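Local coordinates for protein C2 toxin component I (Clostridium botulinum, PDB 2J3X) that transfers ADP-ribose from NAD to a target protein, probably actin, as the enzymatic component of the binary C2 toxin, at residues L246-H254 with F381-L391; S284-P292 with S370-I378. The protein carries 2 engineered substitutions. All coordinates share one frame; numbering follows the deposited sequence.

Interaction 1 (L246-H254 with F381-L391)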
# COMPACT_ATOMS: atom_id res chain seq x y z
N LEU A 246 21.02 23.72 12.43
CA LEU A 246 20.82 24.13 11.04
C LEU A 246 22.06 23.94 10.18
O LEU A 246 21.97 23.35 9.10
CB LEU A 246 20.33 25.59 10.99
CG LEU A 246 20.02 26.08 9.56
CD1 LEU A 246 18.89 25.28 8.82
CD2 LEU A 246 19.77 27.62 9.56
N GLY A 247 23.22 24.39 10.67
CA GLY A 247 24.45 24.27 9.87
C GLY A 247 24.81 22.83 9.62
O GLY A 247 25.19 22.46 8.52
N ALA A 248 24.65 21.99 10.64
CA ALA A 248 24.97 20.57 10.49
C ALA A 248 24.02 19.89 9.51
O ALA A 248 24.46 19.16 8.60
CB ALA A 248 24.97 19.88 11.88
N LEU A 249 22.72 20.18 9.63
CA LEU A 249 21.76 19.63 8.67
C LEU A 249 21.99 20.12 7.22
O LEU A 249 21.98 19.34 6.28
CB LEU A 249 20.33 19.91 9.18
CG LEU A 249 19.22 19.32 8.34
CD1 LEU A 249 19.37 17.79 8.03
CD2 LEU A 249 17.85 19.60 9.11
N GLU A 250 22.26 21.42 7.04
CA GLU A 250 22.65 21.99 5.75
C GLU A 250 23.83 21.25 5.16
O GLU A 250 23.83 20.93 3.97
CB GLU A 250 23.07 23.45 5.93
CG GLU A 250 21.90 24.40 6.27
CD GLU A 250 20.97 24.65 5.10
OE1 GLU A 250 21.24 24.18 3.96
OE2 GLU A 250 19.97 25.36 5.31
N GLY A 251 24.82 21.00 6.01
CA GLY A 251 26.07 20.35 5.55
C GLY A 251 25.74 18.97 5.03
O GLY A 251 26.24 18.56 3.98
N TYR A 252 24.88 18.25 5.77
CA TYR A 252 24.50 16.91 5.35
C TYR A 252 23.71 16.93 4.05
O TYR A 252 23.87 16.06 3.18
CB TYR A 252 23.73 16.22 6.46
CG TYR A 252 23.38 14.81 6.06
CD1 TYR A 252 24.36 13.78 6.10
CD2 TYR A 252 22.12 14.51 5.53
CE1 TYR A 252 24.04 12.47 5.67
CE2 TYR A 252 21.80 13.21 5.11
CZ TYR A 252 22.78 12.20 5.19
OH TYR A 252 22.49 10.94 4.80
N LEU A 253 22.85 17.94 3.89
CA LEU A 253 22.02 17.99 2.70
C LEU A 253 22.82 18.40 1.47
O LEU A 253 22.44 18.04 0.37
CB LEU A 253 20.87 19.00 2.87
CG LEU A 253 19.77 18.56 3.86
CD1 LEU A 253 18.82 19.75 4.15
CD2 LEU A 253 19.05 17.26 3.39
N HIS A 254 23.93 19.11 1.67
CA HIS A 254 24.66 19.70 0.54
C HIS A 254 26.04 19.16 0.23
O HIS A 254 26.37 19.03 -0.96
CB HIS A 254 24.72 21.23 0.66
CG HIS A 254 23.40 21.88 0.44
ND1 HIS A 254 22.68 22.46 1.46
CD2 HIS A 254 22.62 21.95 -0.66
CE1 HIS A 254 21.54 22.92 0.98
NE2 HIS A 254 21.47 22.61 -0.30
N PHE A 381 14.22 24.62 3.02
CA PHE A 381 15.63 24.50 2.59
C PHE A 381 15.80 24.78 1.09
O PHE A 381 15.18 24.10 0.25
CB PHE A 381 16.14 23.10 2.92
CG PHE A 381 16.22 22.81 4.38
CD1 PHE A 381 15.12 22.31 5.07
CD2 PHE A 381 17.40 23.07 5.09
CE1 PHE A 381 15.20 22.05 6.48
CE2 PHE A 381 17.48 22.82 6.45
CZ PHE A 381 16.39 22.31 7.14
N SER A 382 16.63 25.78 0.75
CA SER A 382 16.90 26.11 -0.68
C SER A 382 17.35 24.86 -1.44
O SER A 382 18.18 24.10 -0.95
CB SER A 382 18.03 27.18 -0.75
OG SER A 382 17.73 28.27 0.09
N GLY A 383 16.78 24.62 -2.60
CA GLY A 383 17.25 23.54 -3.47
C GLY A 383 16.47 22.25 -3.30
O GLY A 383 16.74 21.28 -3.99
N PHE A 384 15.52 22.25 -2.37
CA PHE A 384 14.74 21.04 -1.97
C PHE A 384 13.25 21.11 -2.16
O PHE A 384 12.56 20.21 -1.69
CB PHE A 384 15.04 20.68 -0.52
CG PHE A 384 16.27 19.90 -0.41
CD1 PHE A 384 17.51 20.54 -0.39
CD2 PHE A 384 16.22 18.52 -0.44
CE1 PHE A 384 18.68 19.81 -0.38
CE2 PHE A 384 17.40 17.79 -0.40
CZ PHE A 384 18.63 18.45 -0.38
N GLN A 385 12.75 22.12 -2.88
CA GLN A 385 11.29 22.19 -3.14
C GLN A 385 10.72 20.95 -3.84
O GLN A 385 9.73 20.41 -3.39
CB GLN A 385 10.89 23.44 -3.95
CG GLN A 385 10.96 24.79 -3.23
CD GLN A 385 10.38 25.93 -4.10
OE1 GLN A 385 9.20 25.91 -4.47
NE2 GLN A 385 11.21 26.90 -4.43
N ASP A 386 11.31 20.50 -4.95
CA ASP A 386 10.77 19.35 -5.67
C ASP A 386 10.77 18.02 -4.90
O ASP A 386 9.90 17.18 -5.14
CB ASP A 386 11.54 19.12 -6.96
CG ASP A 386 11.37 20.26 -7.95
OD1 ASP A 386 10.41 21.06 -7.79
OD2 ASP A 386 12.22 20.36 -8.90
N GLU A 387 11.75 17.81 -4.03
CA GLU A 387 12.02 16.45 -3.60
C GLU A 387 11.04 15.87 -2.58
O GLU A 387 10.91 14.65 -2.50
CB GLU A 387 13.44 16.32 -3.10
CG GLU A 387 14.46 16.54 -4.18
CD GLU A 387 15.83 16.68 -3.59
OE1 GLU A 387 16.08 15.99 -2.57
OE2 GLU A 387 16.65 17.45 -4.13
N GLN A 388 10.34 16.74 -1.85
CA GLN A 388 9.48 16.29 -0.73
C GLN A 388 10.16 15.23 0.11
O GLN A 388 9.58 14.17 0.42
CB GLN A 388 8.14 15.77 -1.24
CG GLN A 388 7.42 16.81 -2.09
CD GLN A 388 6.01 16.40 -2.47
OE1 GLN A 388 5.43 15.51 -1.85
NE2 GLN A 388 5.43 17.09 -3.44
N GLU A 389 11.37 15.54 0.55
CA GLU A 389 12.15 14.58 1.30
C GLU A 389 11.77 14.54 2.77
O GLU A 389 11.66 15.59 3.42
CB GLU A 389 13.65 14.94 1.21
CG GLU A 389 14.48 14.04 2.10
CD GLU A 389 16.00 14.15 1.85
OE1 GLU A 389 16.39 14.75 0.82
OE2 GLU A 389 16.77 13.57 2.65
N ILE A 390 11.59 13.35 3.29
CA ILE A 390 11.61 13.20 4.74
C ILE A 390 12.93 12.48 5.06
O ILE A 390 13.15 11.34 4.62
CB ILE A 390 10.40 12.39 5.26
CG1 ILE A 390 9.11 13.27 5.18
CG2 ILE A 390 10.61 12.08 6.75
CD1 ILE A 390 7.78 12.48 5.44
N LEU A 391 13.77 13.13 5.85
CA LEU A 391 15.05 12.55 6.25
C LEU A 391 14.89 11.81 7.57
O LEU A 391 14.45 12.41 8.57
CB LEU A 391 16.13 13.65 6.36
CG LEU A 391 17.50 13.13 6.84
CD1 LEU A 391 18.03 12.31 5.74
CD2 LEU A 391 18.44 14.32 7.11

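Interaction 2 (S284-P292 with S370-I378)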
# COMPACT_ATOMS: atom_id res chain seq x y z
N SER A 284 20.21 15.38 16.59
CA SER A 284 19.59 16.35 17.48
C SER A 284 18.53 17.17 16.67
O SER A 284 17.36 17.28 17.07
CB SER A 284 20.71 17.31 18.01
OG SER A 284 20.20 18.18 18.96
N ALA A 285 18.93 17.68 15.50
CA ALA A 285 18.01 18.46 14.66
C ALA A 285 16.80 17.64 14.27
O ALA A 285 15.65 18.15 14.28
CB ALA A 285 18.70 18.94 13.38
N LEU A 286 17.04 16.38 13.90
CA LEU A 286 15.93 15.52 13.44
C LEU A 286 14.98 15.14 14.60
O LEU A 286 13.86 14.67 14.36
CB LEU A 286 16.43 14.26 12.69
CG LEU A 286 17.16 14.57 11.39
CD1 LEU A 286 17.69 13.20 10.81
CD2 LEU A 286 16.15 15.29 10.44
N SER A 287 15.42 15.37 15.84
CA SER A 287 14.59 15.10 17.03
C SER A 287 13.80 16.33 17.44
O SER A 287 12.96 16.23 18.33
CB SER A 287 15.46 14.69 18.23
OG SER A 287 16.16 13.48 17.93
N VAL A 288 14.02 17.47 16.78
CA VAL A 288 13.34 18.72 17.21
C VAL A 288 11.82 18.66 16.95
O VAL A 288 11.00 19.07 17.82
CB VAL A 288 14.03 19.97 16.61
CG1 VAL A 288 13.14 21.24 16.70
CG2 VAL A 288 15.44 20.21 17.28
N LYS A 289 11.42 18.08 15.81
CA LYS A 289 10.02 18.01 15.46
C LYS A 289 9.73 16.60 14.89
O LYS A 289 9.73 16.41 13.68
CB LYS A 289 9.69 19.16 14.48
CG LYS A 289 8.24 19.39 14.22
CD LYS A 289 7.92 20.90 13.82
CE LYS A 289 6.44 20.98 14.16
NZ LYS A 289 5.76 21.99 13.38
N PRO A 290 9.65 15.57 15.76
CA PRO A 290 9.46 14.20 15.24
C PRO A 290 8.17 14.07 14.40
O PRO A 290 7.27 14.92 14.45
CB PRO A 290 9.39 13.35 16.52
CG PRO A 290 10.26 14.16 17.55
CD PRO A 290 9.79 15.59 17.23
N ILE A 291 8.11 13.03 13.57
CA ILE A 291 6.96 12.86 12.70
C ILE A 291 5.64 12.97 13.51
O ILE A 291 5.46 12.27 14.48
CB ILE A 291 7.05 11.48 12.05
CG1 ILE A 291 8.35 11.37 11.20
CG2 ILE A 291 5.82 11.17 11.19
CD1 ILE A 291 8.49 12.52 10.12
N PRO A 292 4.77 13.91 13.14
CA PRO A 292 3.64 14.25 14.05
C PRO A 292 2.47 13.28 14.01
O PRO A 292 1.61 13.32 14.89
CB PRO A 292 3.24 15.64 13.56
CG PRO A 292 3.58 15.62 12.11
CD PRO A 292 4.86 14.83 12.01
N SER A 370 5.78 6.14 11.82
CA SER A 370 4.80 6.22 12.89
C SER A 370 4.96 7.53 13.66
O SER A 370 6.05 8.09 13.75
CB SER A 370 5.01 5.03 13.86
OG SER A 370 4.72 3.78 13.21
N GLU A 371 3.87 7.99 14.30
CA GLU A 371 3.98 9.18 15.13
C GLU A 371 5.17 9.12 16.11
O GLU A 371 5.25 8.17 16.91
CB GLU A 371 2.67 9.42 15.93
CG GLU A 371 2.80 10.64 16.83
CD GLU A 371 1.60 10.94 17.74
OE1 GLU A 371 0.49 10.64 17.31
OE2 GLU A 371 1.84 11.44 18.89
N GLY A 372 6.04 10.13 16.12
CA GLY A 372 7.08 10.19 17.11
C GLY A 372 8.39 9.70 16.48
O GLY A 372 9.44 9.82 17.11
N ALA A 373 8.32 9.10 15.29
CA ALA A 373 9.61 8.66 14.59
C ALA A 373 10.55 9.89 14.46
O ALA A 373 10.10 11.02 14.18
CB ALA A 373 9.34 8.10 13.23
N ILE A 374 11.84 9.65 14.63
CA ILE A 374 12.79 10.73 14.55
C ILE A 374 13.18 10.96 13.06
O ILE A 374 13.74 10.08 12.36
CB ILE A 374 14.05 10.43 15.36
CG1 ILE A 374 13.72 10.13 16.82
CG2 ILE A 374 15.07 11.62 15.20
CD1 ILE A 374 12.93 11.23 17.61
N GLY A 375 12.81 12.14 12.58
CA GLY A 375 12.95 12.50 11.18
C GLY A 375 12.31 13.86 10.97
O GLY A 375 11.64 14.38 11.85
N ALA A 376 12.48 14.41 9.77
CA ALA A 376 11.86 15.71 9.45
C ALA A 376 11.64 15.78 7.97
O ALA A 376 12.46 15.30 7.16
CB ALA A 376 12.79 16.87 9.88
N PHE A 377 10.56 16.44 7.60
CA PHE A 377 10.39 16.83 6.19
C PHE A 377 11.30 18.02 5.96
O PHE A 377 11.33 18.97 6.73
CB PHE A 377 8.91 17.23 5.96
CG PHE A 377 8.51 17.45 4.53
CD1 PHE A 377 9.00 18.56 3.77
CD2 PHE A 377 7.64 16.57 3.93
CE1 PHE A 377 8.60 18.76 2.44
CE2 PHE A 377 7.18 16.76 2.60
CZ PHE A 377 7.65 17.90 1.85
N ILE A 378 12.08 17.93 4.87
CA ILE A 378 13.05 18.98 4.52
C ILE A 378 12.28 20.08 3.81
O ILE A 378 12.21 20.16 2.57
CB ILE A 378 14.17 18.34 3.68
CG1 ILE A 378 14.82 17.18 4.47
CG2 ILE A 378 15.21 19.41 3.26
CD1 ILE A 378 15.40 17.52 5.83
O HOH W 1 12.50 16.82 13.51

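Interaction 1 (L246-H254 with F381-L391)
A type II beta turn from Phe-381 to Phe-384 sets Phe-381 along the last turns of helix 243-254 and Phe-384 at its end, and Leu-253 meets both. With CG anti to the carbonyl carbon (chi1 -71°), Leu-253 sends one methyl to each ring. CD1 lies over a face of Phe-381 in a CH-pi contact, 4.1 Å from the ring centroid and 25° off its normal; CD2 is 4.0 Å from Phe-384 CZ. Leu-246 and Leu-249 add to the apolar seat of Phe-381: Leu-246 CD1 is 3.7 Å from Phe-381 CE2, and the Leu-249 side chain crosses that of Phe-381 at about a right angle, bringing CD2 3.7 Å from CZ. Gly-383 suits the third position of the turn, where its positive phi would press a beta carbon against the preceding carbonyl oxygen.

From here the chain runs into Glu-387, Gln-388 and Glu-389, which match the ExE motif of the ADP-ribosylating turn-turn loop in this toxin family. Beyond it, on strand 389-392, Leu-391 turns back to the helix, its CD2 3.7 Å from Leu-249 CD1 and its CD1 3.9 Å from Tyr-252 CE2, while the hydroxyl of Tyr-252 bonds Asn-261. At the helix end, Phe-384 directs its edge toward the face of His-254 in an offset edge-to-face pair, centroids 5.9 Å apart. A weak bond, 3.2 Å from His-254 ND1 to Glu-250 O, may help orient the imidazole.

Interaction 2 (S284-P292 with S370-I378)
With chi1 at -61°, Ile-291 holds CG1 beside its backbone N, 4.0 Å from Ala-373 CB, and carries CD1 on toward Gly-375. A like torsion in Ile-374 (chi1 -56°) turns CG2 anti to the backbone N and brings it to 3.9 Å from Leu-286 CB, while CD1 runs alongside the Pro-290 ring. Leu-286 CD2 lies 3.8 Å from Ala-376 CB, the small alanine giving the leucine room to lie over the strand.

The backbones supply the polar part. Ile-291 is held by both its N-H and its carbonyl: N reaches Ala-373 O at 2.9 Å, and O accepts from Gly-372 N at 2.8 Å, both bonds lying in the carbonyl plane. Gly-372 suits the positive phi of the type II turn from Ser-370 to Ala-373. The CA atoms of Leu-286 and Gly-375 are 4.8 Å apart, yet the bond from Gly-375 N to Leu-286 O, at 3.3 Å, is weak. A water accepts from Lys-289 N (2.8 Å) and can donate to Gly-375 O, though it has more acceptors near than protons.

The contact thus fastens the chain leaving helix 273-286 to the edge strand 375-377, with Tyr-234 of helix 227-234 packed on Ile-291 and strand 389-392 bonded along the other edge of 375-377.

In the fold
Strands 375-377 and 389-392 tie the two contacts together: neighbours in one antiparallel sheet, they are joined by probable bonds between Glu-389 O and Ile-378 N and between Leu-391 N and Ala-376 O. Leu-253 of interaction 1 also packs on Ile-378 of interaction 2, and Leu-391 on Leu-286, so helices 243-254 and 273-286 meet the same small sheet. Both contacts run from buried to exposed residues. Interaction 1 has no hydrogen bond between its segments, relies on leucines and aromatic rings, and lies beside the loop that carries the ExE motif, as in related toxins. Interaction 2 instead uses main-chain bonds and a water, with aliphatic side chains and prolines in place of aromatic rings, and buries somewhat more surface.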